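PDB 1X0U: hypothetical methylmalonyl-CoA decarboxylase alpha subunit from Sulfolobus tokodaii, which is of unknown function but belongs to the carboxyl transferase family, which has the crotonase-type fold of the ClpP/crotonase clan. Local coordinates for residues N133-A138 and G176-S181; I169-A174 and D237-A242; D186-I191 and Y196-T201. One frame throughout, in Å; residues are numbered along the deposited sequence.

Interaction 1 (N133-A138 and G176-S181); sequences NDSGGA and GGAVYS
A glycine-rich loop shaped by an ST turn, following strand 129-133, meets Ala178 in the helical-looking turn of 177-179 by helix 180-184, and the methyl of Ala178 carries the contact. Ala178 CB lies 3.7 Å from Gly137 CA. Part of the same methyl faces the backbone carbonyl of Ser135, with Ala178 CB 4.2 Å from Ser135 O. No hydrogen bond crosses between the segments; the contact is chiefly the Ala178 methyl against the main chain of Ser135 and Gly137.

The loop's shape is set from within. Ser135 OG accepts the N-H of Gly137 at 3.1 Å, a bent bond (138° at the hydrogen) that makes the ST turn, while the same hydroxyl is bonded to Gly105 O. Gly137 takes up phi 142° and psi -153°, angles at which a CB would run into the carbonyl O of Gly136; with none there, the Ala178 methyl comes up to CA. Within 176-181, Val179 N reaches Gly176 O at 3.0 Å and Tyr180 N reaches Gly177 O at 3.3 Å. The Ala178 methyl points at the loop.

Tyr150 of helix 144-160 also touches Ala178, and Ile384 of the second subunit packs on Val179 and Tyr180. A glycine-rich loop at a strand end beside a helix is consistent with the crotonase-type fold, in whose relatives backbone N-H groups of such loops form an oxyanion hole.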
ATOM      1  N   ASN A 133     -27.213 -24.329  13.987  1.00 11.43           N
ATOM      2  CA  ASN A 133     -26.688 -25.544  14.600  1.00 11.36           C
ATOM      3  C   ASN A 133     -27.730 -26.514  15.153  1.00 11.85           C
ATOM      4  O   ASN A 133     -28.745 -26.102  15.702  1.00 13.83           O
ATOM      5  CB  ASN A 133     -25.706 -25.160  15.707  1.00 12.69           C
ATOM      6  CG  ASN A 133     -24.378 -24.663  15.159  1.00 15.97           C
ATOM      7  OD1 ASN A 133     -24.328 -23.728  14.344  1.00 16.03           O
ATOM      8  ND2 ASN A 133     -23.291 -25.290  15.601  1.00 11.93           N
ATOM      9  N   ASP A 134     -27.454 -27.806  15.001  1.00 13.13           N
ATOM     10  CA  ASP A 134     -28.322 -28.881  15.484  1.00 14.22           C
ATOM     11  C   ASP A 134     -27.489 -30.148  15.324  1.00 15.48           C
ATOM     12  O   ASP A 134     -27.803 -31.031  14.519  1.00 15.30           O
ATOM     13  CB  ASP A 134     -29.596 -28.982  14.641  1.00 10.77           C
ATOM     14  CG  ASP A 134     -30.721 -29.701  15.369  1.00 13.53           C
ATOM     15  OD1 ASP A 134     -30.442 -30.327  16.423  1.00 10.35           O
ATOM     16  OD2 ASP A 134     -31.880 -29.642  14.888  1.00 10.11           O
ATOM     17  N   SER A 135     -26.411 -30.214  16.095  1.00 16.84           N
ATOM     18  CA  SER A 135     -25.480 -31.327  16.037  1.00 17.54           C
ATOM     19  C   SER A 135     -25.130 -31.853  17.413  1.00 18.39           C
ATOM     20  O   SER A 135     -24.864 -31.077  18.320  1.00 18.31           O
ATOM     21  CB  SER A 135     -24.194 -30.878  15.333  1.00 17.11           C
ATOM     22  OG  SER A 135     -23.195 -31.888  15.367  1.00 20.43           O
ATOM     23  N   GLY A 136     -25.117 -33.177  17.558  1.00 17.70           N
ATOM     24  CA  GLY A 136     -24.764 -33.768  18.833  1.00 18.62           C
ATOM     25  C   GLY A 136     -23.272 -33.620  19.072  1.00 19.70           C
ATOM     26  O   GLY A 136     -22.803 -33.676  20.210  1.00 21.96           O
ATOM     27  N   GLY A 137     -22.517 -33.424  17.994  1.00 19.48           N
ATOM     28  CA  GLY A 137     -21.081 -33.263  18.137  1.00 18.45           C
ATOM     29  C   GLY A 137     -20.267 -33.924  17.044  1.00 18.31           C
ATOM     30  O   GLY A 137     -20.739 -34.100  15.923  1.00 18.86           O
ATOM     31  N   ALA A 138     -19.036 -34.300  17.370  1.00 19.07           N
ATOM     32  CA  ALA A 138     -18.160 -34.936  16.391  1.00 20.55           C
ATOM     33  C   ALA A 138     -18.721 -36.284  15.961  1.00 20.59           C
ATOM     34  O   ALA A 138     -19.451 -36.928  16.714  1.00 22.11           O
ATOM     35  CB  ALA A 138     -16.776 -35.122  16.979  1.00 18.13           C
ATOM     36  N   GLY A 176     -18.971 -31.176  23.246  1.00 18.57           N
ATOM     37  CA  GLY A 176     -17.620 -31.167  22.722  1.00 18.54           C
ATOM     38  C   GLY A 176     -17.353 -30.094  21.680  1.00 19.56           C
ATOM     39  O   GLY A 176     -17.848 -28.970  21.787  1.00 19.65           O
ATOM     40  N   GLY A 177     -16.588 -30.452  20.653  1.00 18.26           N
ATOM     41  CA  GLY A 177     -16.244 -29.512  19.597  1.00 17.64           C
ATOM     42  C   GLY A 177     -17.376 -28.776  18.896  1.00 16.98           C
ATOM     43  O   GLY A 177     -17.133 -27.762  18.261  1.00 15.41           O
ATOM     44  N   ALA A 178     -18.603 -29.278  19.004  1.00 16.46           N
ATOM     45  CA  ALA A 178     -19.764 -28.650  18.359  1.00 15.79           C
ATOM     46  C   ALA A 178     -20.048 -27.291  18.997  1.00 17.11           C
ATOM     47  O   ALA A 178     -20.799 -26.466  18.460  1.00 15.56           O
ATOM     48  CB  ALA A 178     -20.983 -29.555  18.511  1.00 15.13           C
ATOM     49  N   VAL A 179     -19.414 -27.081  20.147  1.00 15.77           N
ATOM     50  CA  VAL A 179     -19.556 -25.886  20.952  1.00 15.65           C
ATOM     51  C   VAL A 179     -18.652 -24.703  20.552  1.00 16.76           C
ATOM     52  O   VAL A 179     -19.029 -23.539  20.703  1.00 17.67           O
ATOM     53  CB  VAL A 179     -19.290 -26.269  22.441  1.00 14.23           C
ATOM     54  CG1 VAL A 179     -18.274 -25.347  23.060  1.00 12.05           C
ATOM     55  CG2 VAL A 179     -20.584 -26.274  23.216  1.00 12.17           C
ATOM     56  N   TYR A 180     -17.474 -25.002  20.025  1.00 16.52           N
ATOM     57  CA  TYR A 180     -16.510 -23.962  19.693  1.00 15.89           C
ATOM     58  C   TYR A 180     -16.701 -23.033  18.502  1.00 17.31           C
ATOM     59  O   TYR A 180     -16.352 -21.857  18.603  1.00 17.59           O
ATOM     60  CB  TYR A 180     -15.116 -24.575  19.660  1.00 15.89           C
ATOM     61  CG  TYR A 180     -14.610 -24.876  21.044  1.00 14.41           C
ATOM     62  CD1 TYR A 180     -14.224 -26.161  21.405  1.00 14.80           C
ATOM     63  CD2 TYR A 180     -14.528 -23.866  22.008  1.00 14.79           C
ATOM     64  CE1 TYR A 180     -13.763 -26.443  22.696  1.00 14.61           C
ATOM     65  CE2 TYR A 180     -14.071 -24.132  23.299  1.00 14.36           C
ATOM     66  CZ  TYR A 180     -13.686 -25.422  23.638  1.00 16.55           C
ATOM     67  OH  TYR A 180     -13.203 -25.681  24.903  1.00 14.45           O
ATOM     68  N   SER A 181     -17.220 -23.524  17.377  1.00 15.42           N
ATOM     69  CA  SER A 181     -17.432 -22.627  16.252  1.00 15.36           C
ATOM     70  C   SER A 181     -18.413 -21.516  16.699  1.00 16.29           C
ATOM     71  O   SER A 181     -18.213 -20.338  16.400  1.00 15.43           O
ATOM     72  CB  SER A 181     -17.982 -23.389  15.040  1.00 15.86           C
ATOM     73  OG  SER A 181     -18.063 -22.547  13.898  1.00 13.72           O
TER

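Interaction 2 (I169-A174 and D237-A242); sequences IMAGPA and DSEQEA
Ile169 turns its CG2 branch to lie opposite its own backbone N, with CG1 beside that N (chi1 -66°), and this aims CG2 at Ala242. The two methyls, Ile169 CG2 and Ala242 CB, meet at 3.8 Å, a plain apolar touch between two buried residues. Glu239, one helical turn earlier, is extended at chi2 (174°), which carries its carboxylate back to the strand end, where Glu239 OE2 stands 4.4 Å from Ala171 CB. That contact is loose; the probably charged carboxylate is buried and held by several polar partners elsewhere, OE2 by Tyr196 OH and OE1 by Arg45 and the backbone N of Leu40.

The helix start is fixed locally. Ser238 is the N-cap, its OG accepting from Glu241 N at 3.1 Å in a fairly straight bond (160°). Glu241 OE2 in turn takes the N-H of Asp237 at 3.2 Å.

Strand 166-170 runs beside strand 187-191 in the sheet that also holds strands 129-133 and 234-236, and helix 239-252 lies over that sheet: Ile191 of the adjacent strand touches Ile169, Ala171 and Ala242, while Val236 of strand 234-236, outermost within this chain, packs on Ala242 too.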
ATOM      1  N   ILE A 169     -27.318 -19.856  15.317  1.00 15.15           N
ATOM      2  CA  ILE A 169     -28.578 -20.162  15.985  1.00 13.46           C
ATOM      3  C   ILE A 169     -28.301 -21.533  16.561  1.00 12.44           C
ATOM      4  O   ILE A 169     -28.101 -22.496  15.813  1.00 13.25           O
ATOM      5  CB  ILE A 169     -29.777 -20.273  15.014  1.00 12.48           C
ATOM      6  CG1 ILE A 169     -30.064 -18.919  14.367  1.00 11.68           C
ATOM      7  CG2 ILE A 169     -31.022 -20.751  15.767  1.00 11.48           C
ATOM      8  CD1 ILE A 169     -31.240 -18.968  13.421  1.00 10.94           C
ATOM      9  N   MET A 170     -28.221 -21.613  17.881  1.00 12.03           N
ATOM     10  CA  MET A 170     -27.989 -22.889  18.534  1.00 13.23           C
ATOM     11  C   MET A 170     -29.366 -23.529  18.692  1.00 13.26           C
ATOM     12  O   MET A 170     -30.119 -23.181  19.601  1.00 14.51           O
ATOM     13  CB  MET A 170     -27.330 -22.682  19.906  1.00 12.98           C
ATOM     14  CG  MET A 170     -27.154 -23.969  20.714  1.00 14.61           C
ATOM     15  SD  MET A 170     -26.438 -25.290  19.719  1.00 17.41           S
ATOM     16  CE  MET A 170     -24.913 -24.415  19.139  1.00 14.30           C
ATOM     17  N   ALA A 171     -29.708 -24.438  17.785  1.00 12.93           N
ATOM     18  CA  ALA A 171     -31.012 -25.096  17.839  1.00 12.53           C
ATOM     19  C   ALA A 171     -30.866 -26.609  17.988  1.00 12.15           C
ATOM     20  O   ALA A 171     -31.609 -27.379  17.372  1.00 12.00           O
ATOM     21  CB  ALA A 171     -31.822 -24.753  16.578  1.00  9.33           C
ATOM     22  N   GLY A 172     -29.914 -27.022  18.824  1.00 15.76           N
ATOM     23  CA  GLY A 172     -29.668 -28.438  19.042  1.00 16.79           C
ATOM     24  C   GLY A 172     -28.949 -28.741  20.346  1.00 17.90           C
ATOM     25  O   GLY A 172     -28.781 -27.850  21.174  1.00 20.11           O
ATOM     26  N   PRO A 173     -28.521 -30.000  20.561  1.00 18.07           N
ATOM     27  CA  PRO A 173     -27.814 -30.485  21.752  1.00 17.74           C
ATOM     28  C   PRO A 173     -26.307 -30.606  21.520  1.00 18.70           C
ATOM     29  O   PRO A 173     -25.779 -31.710  21.406  1.00 18.48           O
ATOM     30  CB  PRO A 173     -28.452 -31.841  21.973  1.00 18.19           C
ATOM     31  CG  PRO A 173     -28.552 -32.352  20.573  1.00 18.76           C
ATOM     32  CD  PRO A 173     -28.975 -31.138  19.739  1.00 17.62           C
ATOM     33  N   ALA A 174     -25.621 -29.472  21.475  1.00 19.11           N
ATOM     34  CA  ALA A 174     -24.187 -29.446  21.234  1.00 18.82           C
ATOM     35  C   ALA A 174     -23.295 -29.881  22.399  1.00 20.61           C
ATOM     36  O   ALA A 174     -23.440 -29.409  23.537  1.00 22.34           O
ATOM     37  CB  ALA A 174     -23.772 -28.046  20.768  1.00 16.66           C
ATOM     38  N   ASP A 237     -37.642 -18.210  22.978  1.00 19.14           N
ATOM     39  CA  ASP A 237     -38.572 -19.301  23.243  1.00 18.68           C
ATOM     40  C   ASP A 237     -38.778 -20.283  22.104  1.00 19.45           C
ATOM     41  O   ASP A 237     -39.102 -21.447  22.343  1.00 19.62           O
ATOM     42  CB  ASP A 237     -39.927 -18.729  23.638  1.00 21.46           C
ATOM     43  CG  ASP A 237     -39.873 -17.982  24.941  1.00 25.26           C
ATOM     44  OD1 ASP A 237     -40.636 -17.005  25.097  1.00 29.45           O
ATOM     45  OD2 ASP A 237     -39.073 -18.381  25.813  1.00 24.78           O
ATOM     46  N   SER A 238     -38.606 -19.830  20.868  1.00 17.77           N
ATOM     47  CA  SER A 238     -38.813 -20.734  19.754  1.00 16.49           C
ATOM     48  C   SER A 238     -37.857 -20.528  18.591  1.00 16.81           C
ATOM     49  O   SER A 238     -37.087 -19.570  18.544  1.00 18.04           O
ATOM     50  CB  SER A 238     -40.244 -20.607  19.247  1.00 14.10           C
ATOM     51  OG  SER A 238     -40.389 -19.417  18.502  1.00 13.04           O
ATOM     52  N   GLU A 239     -37.922 -21.452  17.644  1.00 16.94           N
ATOM     53  CA  GLU A 239     -37.087 -21.398  16.470  1.00 16.12           C
ATOM     54  C   GLU A 239     -37.554 -20.303  15.527  1.00 16.73           C
ATOM     55  O   GLU A 239     -36.728 -19.633  14.894  1.00 15.34           O
ATOM     56  CB  GLU A 239     -37.079 -22.769  15.799  1.00 16.19           C
ATOM     57  CG  GLU A 239     -36.199 -23.743  16.557  1.00 14.71           C
ATOM     58  CD  GLU A 239     -36.258 -25.150  16.020  1.00 16.04           C
ATOM     59  OE1 GLU A 239     -36.560 -25.320  14.821  1.00 16.09           O
ATOM     60  OE2 GLU A 239     -35.985 -26.083  16.800  1.00 15.05           O
ATOM     61  N   GLN A 240     -38.869 -20.108  15.435  1.00 16.23           N
ATOM     62  CA  GLN A 240     -39.399 -19.051  14.587  1.00 17.03           C
ATOM     63  C   GLN A 240     -38.879 -17.726  15.132  1.00 16.69           C
ATOM     64  O   GLN A 240     -38.509 -16.833  14.368  1.00 15.30           O
ATOM     65  CB  GLN A 240     -40.928 -19.034  14.601  1.00 19.66           C
ATOM     66  CG  GLN A 240     -41.533 -17.911  13.749  1.00 24.59           C
ATOM     67  CD  GLN A 240     -41.303 -18.101  12.251  1.00 29.85           C
ATOM     68  OE1 GLN A 240     -40.879 -17.177  11.548  1.00 31.94           O
ATOM     69  NE2 GLN A 240     -41.591 -19.302  11.757  1.00 31.77           N
ATOM     70  N   GLU A 241     -38.864 -17.597  16.461  1.00 18.11           N
ATOM     71  CA  GLU A 241     -38.369 -16.377  17.096  1.00 17.42           C
ATOM     72  C   GLU A 241     -36.860 -16.233  16.865  1.00 16.61           C
ATOM     73  O   GLU A 241     -36.361 -15.136  16.632  1.00 18.54           O
ATOM     74  CB  GLU A 241     -38.696 -16.376  18.599  1.00 20.09           C
ATOM     75  CG  GLU A 241     -40.164 -16.021  18.926  1.00 24.64           C
ATOM     76  CD  GLU A 241     -40.515 -16.099  20.420  1.00 28.30           C
ATOM     77  OE1 GLU A 241     -41.656 -15.733  20.776  1.00 30.38           O
ATOM     78  OE2 GLU A 241     -39.669 -16.523  21.239  1.00 30.87           O
ATOM     79  N   ALA A 242     -36.136 -17.343  16.920  1.00 14.89           N
ATOM     80  CA  ALA A 242     -34.699 -17.315  16.688  1.00 12.86           C
ATOM     81  C   ALA A 242     -34.409 -16.749  15.301  1.00 12.87           C
ATOM     82  O   ALA A 242     -33.543 -15.889  15.155  1.00 13.16           O
ATOM     83  CB  ALA A 242     -34.113 -18.721  16.806  1.00 11.27           C
TER

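Interaction 3 (D186-I191 and Y196-T201); sequences DFIIMI and YYMFVT
Ile191 lies over one face of the Tyr196 ring. Ile191 CB stands 3.7 Å from the centroid of the Tyr196 ring, only 7° off its normal, a CH-pi contact over the face. The branch methyl continues the cover toward the ring's outer rim, with Ile191 CG2 3.4 Å from Tyr196 CE1. At the other end of the tyrosine, Tyr196 CB is modelled 3.1 Å from Ile191 O.

The two methionines bridge the wider gap, where the axes of the short strand segments 187-191 and 197-199 stay 9.1 Å apart. Met190 has CG opposite its backbone N (chi1 -175°) and stays extended beyond it, a straight arm that crosses the space and lays its terminal methyl against the facing main chain: Met190 CE is 3.3 Å from Tyr197 CA. This approach and that of Tyr196 CB to Ile191 O are tight, and their exact values should carry little weight. Met198 answers differently. Its CG sits between the backbone N and the carbonyl carbon, and the chain bends at chi3 (121°); the two methionine side chains reach toward each other tip to tip. Met198 CE is modelled 3.2 Å from Met190 SD, too close for relaxed packing, and the exact place of this methyl is therefore doubtful. The same methyl also lies 3.8 Å from Ile188 CG2, a distance that shares the doubt.

Met170 of strand 166-170 touches both methionines, and Ile384 of the second subunit packs on Met198.

No hydrogen bond joins the segments. Cohesion comes from dispersion and the CH-pi contact, with flexible thioethers filling the gap between strands of two different sheets and the hydroxyl of Tyr196 satisfied outside it, by Glu239.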
ATOM      1  N   ASP A 186     -19.818 -14.031  16.225  1.00  9.61           N
ATOM      2  CA  ASP A 186     -20.118 -12.811  16.992  1.00  9.75           C
ATOM      3  C   ASP A 186     -21.316 -12.865  17.945  1.00 11.56           C
ATOM      4  O   ASP A 186     -21.267 -12.299  19.033  1.00 13.54           O
ATOM      5  CB  ASP A 186     -20.291 -11.634  16.028  1.00  7.05           C
ATOM      6  CG  ASP A 186     -19.125 -11.502  15.051  1.00  9.42           C
ATOM      7  OD1 ASP A 186     -17.960 -11.423  15.505  1.00  8.23           O
ATOM      8  OD2 ASP A 186     -19.381 -11.474  13.830  1.00  7.08           O
ATOM      9  N   PHE A 187     -22.387 -13.538  17.538  1.00 10.68           N
ATOM     10  CA  PHE A 187     -23.587 -13.639  18.363  1.00 12.25           C
ATOM     11  C   PHE A 187     -24.138 -15.052  18.371  1.00 12.83           C
ATOM     12  O   PHE A 187     -24.185 -15.715  17.333  1.00 12.24           O
ATOM     13  CB  PHE A 187     -24.702 -12.720  17.829  1.00 11.00           C
ATOM     14  CG  PHE A 187     -24.336 -11.261  17.793  1.00  9.52           C
ATOM     15  CD1 PHE A 187     -24.437 -10.471  18.934  1.00  9.67           C
ATOM     16  CD2 PHE A 187     -23.861 -10.686  16.620  1.00  9.83           C
ATOM     17  CE1 PHE A 187     -24.068  -9.130  18.905  1.00  8.50           C
ATOM     18  CE2 PHE A 187     -23.491  -9.345  16.586  1.00  9.70           C
ATOM     19  CZ  PHE A 187     -23.594  -8.571  17.731  1.00  7.52           C
ATOM     20  N   ILE A 188     -24.553 -15.503  19.548  1.00 11.89           N
ATOM     21  CA  ILE A 188     -25.158 -16.808  19.679  1.00 13.01           C
ATOM     22  C   ILE A 188     -26.608 -16.626  20.133  1.00 14.39           C
ATOM     23  O   ILE A 188     -26.870 -16.119  21.222  1.00 12.60           O
ATOM     24  CB  ILE A 188     -24.426 -17.705  20.706  1.00 13.69           C
ATOM     25  CG1 ILE A 188     -23.039 -18.104  20.187  1.00 13.20           C
ATOM     26  CG2 ILE A 188     -25.236 -18.973  20.946  1.00 12.22           C
ATOM     27  CD1 ILE A 188     -22.277 -19.008  21.150  1.00  9.26           C
ATOM     28  N   ILE A 189     -27.537 -17.011  19.265  1.00 15.11           N
ATOM     29  CA  ILE A 189     -28.961 -16.954  19.560  1.00 15.73           C
ATOM     30  C   ILE A 189     -29.348 -18.405  19.838  1.00 17.07           C
ATOM     31  O   ILE A 189     -29.180 -19.276  18.985  1.00 16.86           O
ATOM     32  CB  ILE A 189     -29.754 -16.441  18.364  1.00 16.48           C
ATOM     33  CG1 ILE A 189     -29.316 -15.007  18.042  1.00 16.53           C
ATOM     34  CG2 ILE A 189     -31.249 -16.538  18.660  1.00 15.03           C
ATOM     35  CD1 ILE A 189     -29.782 -14.504  16.693  1.00 15.71           C
ATOM     36  N   MET A 190     -29.850 -18.659  21.037  1.00 16.51           N
ATOM     37  CA  MET A 190     -30.211 -20.003  21.441  1.00 16.18           C
ATOM     38  C   MET A 190     -31.649 -20.095  21.926  1.00 16.43           C
ATOM     39  O   MET A 190     -32.163 -19.165  22.547  1.00 16.86           O
ATOM     40  CB  MET A 190     -29.264 -20.457  22.554  1.00 15.84           C
ATOM     41  CG  MET A 190     -29.453 -21.891  22.997  1.00 14.97           C
ATOM     42  SD  MET A 190     -28.094 -22.383  24.047  1.00 19.67           S
ATOM     43  CE  MET A 190     -28.699 -23.925  24.698  1.00 13.96           C
ATOM     44  N   ILE A 191     -32.290 -21.223  21.639  1.00 16.42           N
ATOM     45  CA  ILE A 191     -33.670 -21.462  22.055  1.00 17.91           C
ATOM     46  C   ILE A 191     -33.650 -22.208  23.385  1.00 18.29           C
ATOM     47  O   ILE A 191     -32.829 -23.097  23.586  1.00 17.73           O
ATOM     48  CB  ILE A 191     -34.434 -22.328  21.026  1.00 17.82           C
ATOM     49  CG1 ILE A 191     -34.449 -21.640  19.658  1.00 19.84           C
ATOM     50  CG2 ILE A 191     -35.872 -22.566  21.502  1.00 17.82           C
ATOM     51  CD1 ILE A 191     -33.183 -21.798  18.869  1.00 19.35           C
ATOM     52  N   TYR A 196     -32.402 -28.158  23.662  1.00 14.60           N
ATOM     53  CA  TYR A 196     -31.292 -27.269  23.347  1.00 15.15           C
ATOM     54  C   TYR A 196     -30.340 -27.077  24.511  1.00 14.06           C
ATOM     55  O   TYR A 196     -30.752 -26.770  25.619  1.00 14.27           O
ATOM     56  CB  TYR A 196     -31.811 -25.901  22.906  1.00 14.53           C
ATOM     57  CG  TYR A 196     -32.997 -25.969  21.985  1.00 16.36           C
ATOM     58  CD1 TYR A 196     -34.299 -25.908  22.483  1.00 15.75           C
ATOM     59  CD2 TYR A 196     -32.822 -26.104  20.610  1.00 16.14           C
ATOM     60  CE1 TYR A 196     -35.400 -25.974  21.625  1.00 16.03           C
ATOM     61  CE2 TYR A 196     -33.911 -26.175  19.752  1.00 14.89           C
ATOM     62  CZ  TYR A 196     -35.195 -26.105  20.259  1.00 16.27           C
ATOM     63  OH  TYR A 196     -36.265 -26.133  19.395  1.00 16.60           O
ATOM     64  N   TYR A 197     -29.056 -27.261  24.248  1.00 13.99           N
ATOM     65  CA  TYR A 197     -28.046 -27.074  25.267  1.00 14.95           C
ATOM     66  C   TYR A 197     -26.677 -27.125  24.640  1.00 14.51           C
ATOM     67  O   TYR A 197     -26.536 -27.434  23.461  1.00 14.16           O
ATOM     68  CB  TYR A 197     -28.170 -28.150  26.348  1.00 14.91           C
ATOM     69  CG  TYR A 197     -28.104 -29.582  25.855  1.00 16.11           C
ATOM     70  CD1 TYR A 197     -26.888 -30.169  25.509  1.00 16.05           C
ATOM     71  CD2 TYR A 197     -29.261 -30.380  25.808  1.00 16.62           C
ATOM     72  CE1 TYR A 197     -26.814 -31.519  25.140  1.00 16.99           C
ATOM     73  CE2 TYR A 197     -29.199 -31.728  25.438  1.00 15.27           C
ATOM     74  CZ  TYR A 197     -27.969 -32.290  25.109  1.00 17.11           C
ATOM     75  OH  TYR A 197     -27.892 -33.620  24.761  1.00 17.83           O
ATOM     76  N   MET A 198     -25.669 -26.772  25.413  1.00 15.24           N
ATOM     77  CA  MET A 198     -24.312 -26.855  24.919  1.00 18.35           C
ATOM     78  C   MET A 198     -23.316 -26.861  26.055  1.00 18.54           C
ATOM     79  O   MET A 198     -23.452 -26.124  27.032  1.00 19.65           O
ATOM     80  CB  MET A 198     -24.005 -25.753  23.877  1.00 19.98           C
ATOM     81  CG  MET A 198     -24.024 -24.297  24.292  1.00 22.12           C
ATOM     82  SD  MET A 198     -23.741 -23.233  22.807  1.00 25.16           S
ATOM     83  CE  MET A 198     -25.139 -22.276  22.768  1.00 23.74           C
ATOM     84  N   PHE A 199     -22.348 -27.761  25.946  1.00 19.00           N
ATOM     85  CA  PHE A 199     -21.301 -27.899  26.944  1.00 18.57           C
ATOM     86  C   PHE A 199     -20.095 -28.579  26.313  1.00 18.54           C
ATOM     87  O   PHE A 199     -20.239 -29.329  25.353  1.00 18.05           O
ATOM     88  CB  PHE A 199     -21.801 -28.691  28.165  1.00 19.14           C
ATOM     89  CG  PHE A 199     -22.660 -29.884  27.831  1.00 19.51           C
ATOM     90  CD1 PHE A 199     -24.009 -29.898  28.173  1.00 21.61           C
ATOM     91  CD2 PHE A 199     -22.122 -31.003  27.205  1.00 21.21           C
ATOM     92  CE1 PHE A 199     -24.811 -31.009  27.900  1.00 22.59           C
ATOM     93  CE2 PHE A 199     -22.913 -32.119  26.927  1.00 21.51           C
ATOM     94  CZ  PHE A 199     -24.263 -32.123  27.276  1.00 20.85           C
ATOM     95  N   VAL A 200     -18.904 -28.289  26.829  1.00 19.24           N
ATOM     96  CA  VAL A 200     -17.676 -28.879  26.295  1.00 19.51           C
ATOM     97  C   VAL A 200     -17.614 -30.365  26.634  1.00 20.84           C
ATOM     98  O   VAL A 200     -17.354 -31.201  25.766  1.00 21.17           O
ATOM     99  CB  VAL A 200     -16.423 -28.171  26.865  1.00 17.79           C
ATOM    100  CG1 VAL A 200     -15.160 -28.834  26.341  1.00 18.18           C
ATOM    101  CG2 VAL A 200     -16.444 -26.693  26.477  1.00 18.07           C
ATOM    102  N   THR A 201     -17.865 -30.676  27.903  1.00 22.45           N
ATOM    103  CA  THR A 201     -17.848 -32.045  28.395  1.00 23.52           C
ATOM    104  C   THR A 201     -19.231 -32.435  28.908  1.00 25.74           C
ATOM    105  O   THR A 201     -19.827 -31.725  29.715  1.00 24.05           O
ATOM    106  CB  THR A 201     -16.850 -32.207  29.548  1.00 21.76           C
ATOM    107  OG1 THR A 201     -15.568 -31.711  29.147  1.00 19.65           O
ATOM    108  CG2 THR A 201     -16.726 -33.671  29.936  1.00 20.43           C
TER

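From the N terminus, interaction 1 opens at 133-138 and closes at 176-181, looping out helix 144-160 and strands 166-170 and 173-175. Before it closes, interaction 2 has begun at 169-174, so the two cross; it closes only at 237-242. Interaction 3, 186-191 to 196-201, is a short local loop with four residues between its segments, joining two different sheets; it falls wholly within the span of interaction 2 and follows interaction 1 in series. Backbone pairing of strands 129-133, 166-170 and 187-191 in one sheet joins all three, while the small sheet of 173-175 and 197-199 links interactions 2 and 3 again. Val179 packs on Met198, and interactions 1 and 3 both border the second subunit.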